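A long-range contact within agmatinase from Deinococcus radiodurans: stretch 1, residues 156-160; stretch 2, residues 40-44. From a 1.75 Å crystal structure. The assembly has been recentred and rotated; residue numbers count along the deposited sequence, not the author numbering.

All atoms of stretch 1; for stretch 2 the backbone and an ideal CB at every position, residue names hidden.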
# COMPACT_ATOMS: atom_id res chain seq x y z
N LYS A 156 1.28 -24.51 -24.47
CA LYS A 156 1.67 -23.82 -25.70
C LYS A 156 1.17 -22.38 -25.68
O LYS A 156 1.58 -21.58 -26.53
CB LYS A 156 1.03 -24.52 -26.91
CG LYS A 156 1.54 -25.93 -27.20
CD LYS A 156 2.70 -25.91 -28.17
CE LYS A 156 3.11 -27.33 -28.57
NZ LYS A 156 4.23 -27.31 -29.56
N TRP A 157 0.29 -22.05 -24.73
CA TRP A 157 -0.30 -20.71 -24.69
C TRP A 157 0.17 -19.75 -23.60
O TRP A 157 -0.56 -18.81 -23.28
CB TRP A 157 -1.82 -20.82 -24.56
CG TRP A 157 -2.45 -21.96 -25.28
CD1 TRP A 157 -3.14 -23.00 -24.73
CD2 TRP A 157 -2.46 -22.17 -26.69
NE1 TRP A 157 -3.58 -23.85 -25.71
CE2 TRP A 157 -3.18 -23.37 -26.93
CE3 TRP A 157 -1.93 -21.48 -27.78
CZ2 TRP A 157 -3.38 -23.88 -28.21
CZ3 TRP A 157 -2.13 -21.99 -29.06
CH2 TRP A 157 -2.85 -23.18 -29.26
N SER A 158 1.35 -19.97 -23.02
CA SER A 158 1.82 -19.06 -21.97
C SER A 158 2.23 -17.73 -22.58
O SER A 158 2.26 -17.58 -23.80
CB SER A 158 3.03 -19.65 -21.23
OG SER A 158 4.20 -19.60 -22.03
N ASN A 159 2.52 -16.89 -21.90
CA ASN A 159 2.95 -15.61 -22.42
C ASN A 159 4.38 -15.66 -22.95
O ASN A 159 4.93 -14.65 -23.38
CB ASN A 159 2.80 -14.50 -21.36
CG ASN A 159 3.62 -14.75 -20.11
OD1 ASN A 159 4.00 -15.89 -19.82
ND2 ASN A 159 3.92 -13.69 -19.36
N SER A 160 5.00 -16.63 -22.76
CA SER A 160 6.36 -16.75 -23.28
C SER A 160 6.34 -17.30 -24.72
O SER A 160 7.39 -17.41 -25.36
CB SER A 160 7.19 -17.71 -22.41
OG SER A 160 7.31 -17.22 -21.09
N UNK A 40 -4.33 -14.87 -17.23
CA UNK A 40 -4.09 -16.19 -16.67
C UNK A 40 -2.97 -17.00 -17.31
O UNK A 40 -2.68 -18.13 -16.88
CB UNK A 40 -5.38 -17.00 -16.76
N UNK A 41 -2.31 -16.44 -18.32
CA UNK A 41 -1.22 -17.14 -18.99
C UNK A 41 0.17 -16.74 -18.49
O UNK A 41 1.16 -17.35 -18.88
CB UNK A 41 -1.31 -16.89 -20.50
N UNK A 42 0.26 -15.72 -17.64
CA UNK A 42 1.57 -15.33 -17.16
C UNK A 42 2.06 -16.31 -16.09
O UNK A 42 1.27 -17.00 -15.44
CB UNK A 42 1.53 -13.90 -16.61
N UNK A 43 3.37 -16.39 -15.91
CA UNK A 43 3.90 -17.34 -14.94
C UNK A 43 4.24 -16.84 -13.56
O UNK A 43 4.60 -17.64 -12.70
CB UNK A 43 5.17 -17.97 -15.53
N UNK A 44 4.12 -15.54 -13.31
CA UNK A 44 4.49 -15.02 -12.00
C UNK A 44 3.39 -14.24 -11.26
O UNK A 44 2.51 -14.83 -10.61
CB UNK A 44 5.71 -14.11 -12.16

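Two loop segments, at least 116 residues apart in sequence where they touch, bury 164 Å², both sides summed. Neither forms a regular helix or strand.

Position 40 is out of reach of stretch 1. Its ideal CB has nothing of that stretch within 5.5 Å, so many side chains would suit. The deposited residue is Ile40, with chi1 p and chi2 t. Ile40 CG1 is its nearest side-chain atom to stretch 1, 7.7 Å from Trp157 O.

Position 41 is the centre of the contact. Its CA-to-CB bond points toward stretch 1, and its CA lies 4.7 Å from the CA of Ser158. The ideal CB is 3.5 Å from Trp157 O, 4.1 Å from Ser158 CA and 4.1 Å from Asn159 N. It faces backbone at short range, which favours a small side chain. Alanine or serine would be reasonable; glycine would leave the space by Trp157 O less filled. The residue is Ala41, whose CB packs 3.4 Å from Trp157 O. Its carbonyl also matters. Asn159 N donates a weak hydrogen bond to Ala41 O, at 3.3 Å with an angle of 149°, and Ser158 CA makes a CA-H...O contact with Ala41 O at 3.6 Å. Asn159 OD1 is also 3.3 Å from Ala41 O, but both are acceptors and no hydrogen bond joins them. OD1 and ND2 of Asn159 have their hydrogen bonds elsewhere in the structure.

The CA-to-CB bond of position 42 points away overall, yet its ideal CB is 3.6 Å from Asn159 ND2. The start of the side chain touches the amide while the rest can extend clear of stretch 1. Phi/psi of -77/156 are ordinary, so several types fit, aliphatic ones among them. The residue is Leu42, with chi1 and chi2 both p. Its CA and CB each lie 3.6 Å from Asn159 ND2. Leu42 CG is already 5.1 Å from Asn159 ND2, and both CD atoms are farther still.

At position 43 the ideal CA-to-CB bond is sideways. The ideal CB is 4.9 Å from Asn159 OD1, so a small side chain would have some room here. Phi/psi of -97/-4 do not require glycine. The residue is nevertheless Gly43, which contributes backbone alone: its N is 4.0 Å from Asn159 OD1, a contact and not a hydrogen bond.

Position 44 is again out of reach, and stretch 1 does not restrict its choice. The residue is Phe44, chi1 t. Phe44 CB is 7.4 Å from Asn159 ND2, the nearest approach of the side chain.

Stretch 2, residues 40-44: IALGF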
# COMPACT_ATOMS: atom_id res chain seq x y z
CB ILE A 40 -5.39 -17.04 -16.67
CG1 ILE A 40 -5.95 -17.15 -18.09
CG2 ILE A 40 -6.41 -16.41 -15.73
CD1 ILE A 40 -7.13 -18.09 -18.19
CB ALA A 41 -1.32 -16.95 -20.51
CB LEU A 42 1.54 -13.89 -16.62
CG LEU A 42 0.50 -13.54 -15.57
CD1 LEU A 42 1.03 -13.89 -14.19
CD2 LEU A 42 0.20 -12.05 -15.65
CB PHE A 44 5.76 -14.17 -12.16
CG PHE A 44 6.44 -13.79 -10.87
CD1 PHE A 44 7.34 -12.72 -10.85
CD2 PHE A 44 6.18 -14.47 -9.68
CE1 PHE A 44 7.97 -12.34 -9.67
CE2 PHE A 44 6.81 -14.09 -8.49
CZ PHE A 44 7.70 -13.02 -8.48
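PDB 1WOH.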